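Local coordinates for cytoplasmic export protein 1 (PDB 3VWA) that binds tRNA and takes part in its nuclear export, probably collecting tRNAs from export receptors at the nuclear pore complex and passing them to the translation machinery, at residues A[19-31]-A[41-55]. Sequence-based numbering, arbitrary orientation.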
loop_
_atom_site.group_PDB
_atom_site.type_symbol
_atom_site.label_atom_id
_atom_site.label_comp_id
_atom_site.label_asym_id
_atom_site.label_seq_id
_atom_site.Cartn_x
_atom_site.Cartn_y
_atom_site.Cartn_z
ATOM N N ALA A 19 -1.503 -25.862 -4.650
ATOM C CA ALA A 19 -0.356 -25.436 -3.860
ATOM C C ALA A 19 0.274 -24.234 -4.531
ATOM O O ALA A 19 0.156 -24.085 -5.747
ATOM C CB ALA A 19 0.661 -26.571 -3.685
ATOM N N ILE A 20 0.899 -23.357 -3.748
ATOM C CA ILE A 20 1.508 -22.148 -4.318
ATOM C C ILE A 20 2.984 -22.417 -4.613
ATOM O O ILE A 20 3.577 -21.803 -5.502
ATOM C CB ILE A 20 1.308 -20.862 -3.445
ATOM C CG1 ILE A 20 2.215 -20.877 -2.211
ATOM C CG2 ILE A 20 -0.165 -20.663 -3.082
ATOM C CD1 ILE A 20 1.952 -19.761 -1.211
ATOM N N THR A 21 3.561 -23.321 -3.827
ATOM C CA THR A 21 4.905 -23.844 -4.032
ATOM C C THR A 21 4.826 -25.339 -3.725
ATOM O O THR A 21 3.983 -25.791 -2.895
ATOM C CB THR A 21 5.933 -23.192 -3.092
ATOM O OG1 THR A 21 7.247 -23.473 -3.551
ATOM C CG2 THR A 21 5.878 -23.797 -1.759
ATOM N N GLU A 22 5.719 -26.079 -4.373
ATOM C CA GLU A 22 5.834 -27.506 -4.268
ATOM C C GLU A 22 7.308 -27.770 -4.149
ATOM O O GLU A 22 8.089 -27.051 -4.726
ATOM C CB GLU A 22 5.389 -28.132 -5.575
ATOM C CG GLU A 22 4.077 -28.878 -5.524
ATOM C CD GLU A 22 4.197 -30.256 -6.146
ATOM O OE1 GLU A 22 4.967 -30.434 -7.123
ATOM O OE2 GLU A 22 3.528 -31.167 -5.638
ATOM N N THR A 23 7.678 -28.830 -3.440
ATOM C CA THR A 23 9.065 -29.243 -3.278
ATOM C C THR A 23 9.013 -30.761 -3.297
ATOM O O THR A 23 7.939 -31.322 -3.393
ATOM C CB THR A 23 9.643 -28.590 -1.996
ATOM O OG1 THR A 23 10.266 -27.363 -2.373
ATOM C CG2 THR A 23 10.628 -29.436 -1.268
ATOM N N ALA A 24 10.149 -31.436 -3.266
ATOM C CA ALA A 24 10.119 -32.881 -3.270
ATOM C C ALA A 24 9.481 -33.425 -1.996
ATOM O O ALA A 24 8.976 -34.553 -2.012
ATOM C CB ALA A 24 11.520 -33.447 -3.438
ATOM N N LEU A 25 9.526 -32.662 -0.891
ATOM C CA LEU A 25 8.984 -33.169 0.387
ATOM C C LEU A 25 7.628 -32.604 0.853
ATOM O O LEU A 25 6.983 -33.194 1.724
ATOM C CB LEU A 25 9.985 -32.997 1.496
ATOM C CG LEU A 25 11.208 -33.826 1.220
ATOM C CD1 LEU A 25 12.245 -33.428 2.221
ATOM C CD2 LEU A 25 10.933 -35.328 1.283
ATOM N N TRP A 26 7.226 -31.466 0.291
ATOM C CA TRP A 26 6.081 -30.702 0.765
ATOM C C TRP A 26 5.395 -29.997 -0.360
ATOM O O TRP A 26 6.047 -29.498 -1.302
ATOM C CB TRP A 26 6.505 -29.617 1.782
ATOM C CG TRP A 26 7.203 -30.194 2.967
ATOM C CD1 TRP A 26 8.568 -30.379 3.153
ATOM C CD2 TRP A 26 6.590 -30.719 4.184
ATOM N NE1 TRP A 26 8.807 -30.984 4.363
ATOM C CE2 TRP A 26 7.683 -31.204 5.015
ATOM C CE3 TRP A 26 5.281 -30.849 4.644
ATOM C CZ2 TRP A 26 7.459 -31.786 6.247
ATOM C CZ3 TRP A 26 5.077 -31.408 5.899
ATOM C CH2 TRP A 26 6.148 -31.873 6.671
ATOM N N GLN A 27 4.073 -29.911 -0.243
ATOM C CA GLN A 27 3.287 -28.888 -0.957
ATOM C C GLN A 27 2.909 -27.775 0.006
ATOM O O GLN A 27 2.610 -28.024 1.179
ATOM C CB GLN A 27 2.015 -29.480 -1.533
ATOM C CG GLN A 27 2.289 -30.379 -2.715
ATOM C CD GLN A 27 1.034 -31.081 -3.142
ATOM O OE1 GLN A 27 0.432 -31.843 -2.364
ATOM N NE2 GLN A 27 0.606 -30.822 -4.376
ATOM N N CYS A 28 2.907 -26.553 -0.482
ATOM C CA CYS A 28 2.602 -25.439 0.389
ATOM C C CYS A 28 1.342 -24.739 -0.118
ATOM O O CYS A 28 1.305 -24.262 -1.258
ATOM C CB CYS A 28 3.804 -24.508 0.476
ATOM S SG CYS A 28 3.485 -22.881 1.177
ATOM N N PHE A 29 0.319 -24.716 0.744
ATOM C CA PHE A 29 -1.021 -24.236 0.390
ATOM C C PHE A 29 -1.395 -23.062 1.280
ATOM O O PHE A 29 -1.107 -23.110 2.486
ATOM C CB PHE A 29 -2.092 -25.344 0.621
ATOM C CG PHE A 29 -2.055 -26.496 -0.368
ATOM C CD1 PHE A 29 -2.737 -26.404 -1.576
ATOM C CD2 PHE A 29 -1.392 -27.686 -0.071
ATOM C CE1 PHE A 29 -2.745 -27.452 -2.489
ATOM C CE2 PHE A 29 -1.396 -28.740 -0.992
ATOM C CZ PHE A 29 -2.070 -28.619 -2.213
ATOM N N ASP A 30 -2.057 -22.032 0.725
ATOM C CA ASP A 30 -2.786 -21.073 1.600
ATOM C C ASP A 30 -4.020 -21.760 2.182
ATOM O O ASP A 30 -4.626 -22.600 1.533
ATOM C CB ASP A 30 -3.283 -19.815 0.862
ATOM C CG ASP A 30 -2.141 -18.938 0.327
ATOM O OD1 ASP A 30 -1.011 -19.012 0.844
ATOM O OD2 ASP A 30 -2.389 -18.166 -0.625
ATOM N N GLY A 31 -4.393 -21.354 3.392
ATOM C CA GLY A 31 -5.567 -21.828 4.039
ATOM C C GLY A 31 -6.074 -20.761 4.976
ATOM O O GLY A 31 -5.509 -19.653 5.042
ATOM N N THR A 41 -0.925 -21.010 6.665
ATOM C CA THR A 41 -0.290 -21.739 5.577
ATOM C C THR A 41 -0.210 -23.168 6.024
ATOM O O THR A 41 0.213 -23.448 7.134
ATOM C CB THR A 41 1.133 -21.209 5.308
ATOM O OG1 THR A 41 0.978 -19.959 4.658
ATOM C CG2 THR A 41 1.931 -22.144 4.380
ATOM N N VAL A 42 -0.607 -24.062 5.135
ATOM C CA VAL A 42 -0.637 -25.477 5.374
ATOM C C VAL A 42 0.455 -26.166 4.527
ATOM O O VAL A 42 0.452 -26.113 3.270
ATOM C CB VAL A 42 -2.051 -26.013 5.007
ATOM C CG1 VAL A 42 -2.051 -27.534 4.987
ATOM C CG2 VAL A 42 -3.132 -25.433 5.948
ATOM N N PHE A 43 1.408 -26.794 5.208
ATOM C CA PHE A 43 2.409 -27.598 4.531
ATOM C C PHE A 43 1.973 -29.074 4.545
ATOM O O PHE A 43 1.783 -29.706 5.611
ATOM C CB PHE A 43 3.778 -27.458 5.191
ATOM C CG PHE A 43 4.412 -26.114 4.996
ATOM C CD1 PHE A 43 5.199 -25.842 3.847
ATOM C CD2 PHE A 43 4.294 -25.123 5.985
ATOM C CE1 PHE A 43 5.819 -24.583 3.723
ATOM C CE2 PHE A 43 4.900 -23.889 5.822
ATOM C CZ PHE A 43 5.667 -23.633 4.703
ATOM N N LYS A 44 1.792 -29.604 3.344
ATOM C CA LYS A 44 1.320 -30.955 3.177
ATOM C C LYS A 44 2.504 -31.795 2.726
ATOM O O LYS A 44 3.111 -31.501 1.693
ATOM C CB LYS A 44 0.213 -30.982 2.124
ATOM C CG LYS A 44 -0.195 -32.381 1.686
ATOM C CD LYS A 44 -1.606 -32.348 1.127
ATOM C CE LYS A 44 -2.325 -33.631 1.489
ATOM N NZ LYS A 44 -1.621 -34.801 0.929
ATOM N N ALA A 45 2.853 -32.793 3.537
ATOM C CA ALA A 45 3.956 -33.722 3.275
ATOM C C ALA A 45 3.663 -34.643 2.122
ATOM O O ALA A 45 2.553 -35.211 1.997
ATOM C CB ALA A 45 4.248 -34.578 4.492
ATOM N N LYS A 46 4.685 -34.810 1.296
ATOM C CA LYS A 46 4.649 -35.793 0.238
ATOM C C LYS A 46 5.168 -37.064 0.876
ATOM O O LYS A 46 6.280 -37.504 0.592
ATOM C CB LYS A 46 5.550 -35.346 -0.898
ATOM C CG LYS A 46 4.941 -34.265 -1.776
ATOM C CD LYS A 46 5.761 -34.271 -3.058
ATOM C CE LYS A 46 5.495 -33.047 -3.901
ATOM N NZ LYS A 46 6.673 -32.827 -4.796
ATOM N N ARG A 47 4.363 -37.621 1.778
ATOM C CA ARG A 47 4.820 -38.707 2.630
ATOM C C ARG A 47 4.932 -40.023 1.873
ATOM O O ARG A 47 4.035 -40.414 1.139
ATOM C CB ARG A 47 3.915 -38.875 3.843
ATOM C CG ARG A 47 4.610 -39.588 5.010
ATOM C CD ARG A 47 3.682 -39.451 6.206
ATOM N NE ARG A 47 3.884 -40.450 7.249
ATOM C CZ ARG A 47 3.143 -40.476 8.357
ATOM N NH1 ARG A 47 2.209 -39.542 8.573
ATOM N NH2 ARG A 47 3.329 -41.415 9.248
ATOM N N SER A 48 6.046 -40.697 2.053
ATOM C CA SER A 48 6.277 -41.949 1.364
ATOM C C SER A 48 7.181 -42.753 2.269
ATOM O O SER A 48 7.708 -42.212 3.262
ATOM C CB SER A 48 6.861 -41.718 -0.059
ATOM O OG SER A 48 8.273 -41.636 -0.068
ATOM N N PRO A 49 7.333 -44.053 1.974
ATOM C CA PRO A 49 8.249 -44.908 2.742
ATOM C C PRO A 49 9.700 -44.372 2.872
ATOM O O PRO A 49 10.297 -44.457 3.945
ATOM C CB PRO A 49 8.207 -46.228 1.958
ATOM C CG PRO A 49 6.821 -46.239 1.404
ATOM C CD PRO A 49 6.585 -44.826 0.967
ATOM N N GLU A 50 10.250 -43.819 1.800
ATOM C CA GLU A 50 11.627 -43.290 1.824
ATOM C C GLU A 50 11.830 -41.967 2.612
ATOM O O GLU A 50 12.851 -41.773 3.254
ATOM C CB GLU A 50 12.132 -43.133 0.390
ATOM C CG GLU A 50 11.009 -43.115 -0.634
ATOM C CD GLU A 50 11.251 -42.129 -1.759
ATOM O OE1 GLU A 50 12.282 -41.415 -1.711
ATOM O OE2 GLU A 50 10.399 -42.068 -2.681
ATOM N N ASN A 51 10.870 -41.055 2.581
ATOM C CA ASN A 51 11.086 -39.799 3.292
ATOM C C ASN A 51 10.408 -39.758 4.665
ATOM O O ASN A 51 10.537 -38.784 5.398
ATOM C CB ASN A 51 10.638 -38.629 2.444
ATOM C CG ASN A 51 9.186 -38.700 2.092
ATOM O OD1 ASN A 51 8.340 -38.965 2.957
ATOM N ND2 ASN A 51 8.870 -38.481 0.816
ATOM N N GLU A 52 9.720 -40.841 5.013
ATOM C CA GLU A 52 8.885 -40.873 6.196
ATOM C C GLU A 52 9.617 -40.426 7.471
ATOM O O GLU A 52 9.077 -39.675 8.251
ATOM C CB GLU A 52 8.299 -42.272 6.374
ATOM C CG GLU A 52 6.775 -42.293 6.482
ATOM C CD GLU A 52 6.358 -42.926 7.778
ATOM O OE1 GLU A 52 7.203 -43.608 8.387
ATOM O OE2 GLU A 52 5.222 -42.720 8.220
ATOM N N SER A 53 10.853 -40.853 7.669
ATOM C CA SER A 53 11.593 -40.383 8.853
ATOM C C SER A 53 11.907 -38.865 8.869
ATOM O O SER A 53 11.899 -38.199 9.920
ATOM C CB SER A 53 12.887 -41.154 8.985
ATOM O OG SER A 53 13.507 -40.748 10.179
ATOM N N LEU A 54 12.209 -38.341 7.690
ATOM C CA LEU A 54 12.460 -36.913 7.491
ATOM C C LEU A 54 11.179 -36.113 7.836
ATOM O O LEU A 54 11.214 -35.178 8.647
ATOM C CB LEU A 54 12.885 -36.712 6.023
ATOM C CG LEU A 54 14.395 -36.740 5.670
ATOM C CD1 LEU A 54 15.332 -37.313 6.728
ATOM C CD2 LEU A 54 14.671 -37.367 4.328
ATOM N N ILE A 55 10.063 -36.546 7.243
ATOM C CA ILE A 55 8.738 -35.977 7.467
ATOM C C ILE A 55 8.326 -35.980 8.937
ATOM O O ILE A 55 7.843 -34.961 9.424
ATOM C CB ILE A 55 7.632 -36.691 6.672
ATOM C CG1 ILE A 55 7.926 -36.716 5.170
ATOM C CG2 ILE A 55 6.301 -36.014 6.964
ATOM C CD1 ILE A 55 7.831 -35.346 4.485
HETATM O O HOH W 1 0.662 -20.273 2.112
#
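The antiparallel beta hairpin of strands 26-33 and 39-45 pairs Trp-26 with Ala-45 through Asp-30 with Thr-41, and shows how alternation along two strands sorts side chains between the faces of a sheet. Gln-27 and Lys-44 form one hydrogen-bonded pair, joined by Gln-27 N to Lys-44 O (2.7 Å) and Lys-44 N to Gln-27 O (2.8 Å) hydrogen bonds; Phe-29 and Val-42 form the next. On the face of Trp-26, Cys-28 and Phe-43, the indole lies across the neighbouring strand: with CG turned beside its own backbone N (chi1 -58°), its six-membered ring takes the methyl CB of Ala-45 over one face, 4.0 Å from the centroid, a CH-pi contact. Ile-55 CD1 covers the same face toward the rim, 4.0 Å from Trp-26 CZ2, while Trp-26 NE1 is hydrogen-bonded to Glu-150. Cys-28 SG meets the Phe-43 ring obliquely, 4.5 Å from its centroid, and Phe-147 stacks on that ring. The sheet is consistent with the small lobe of the kinase-like domain, and helix 52-64, directly after strand 39-45, probably corresponds to the αC helix of kinase folds. On the other face, the aliphatic part of Lys-44 runs beside Gln-27, its NZ hydrogen-bonded to Gln-82 O, and the Phe-29 ring offers its edge to Lys-44 CB. Where the pairing ends, Lys-46 N still reaches Leu-25 O at 2.8 Å, from above the carbonyl plane. The extended Lys-46 chain then crosses Glu-22 at about a right angle, and Lys-46 NZ forms a long salt bridge with Glu-22 OE2. Leu-25 CD2 packs 3.5 Å from CB of Asn-51, and Asn-51 ND2 donates a hydrogen bond to Lys-46 O.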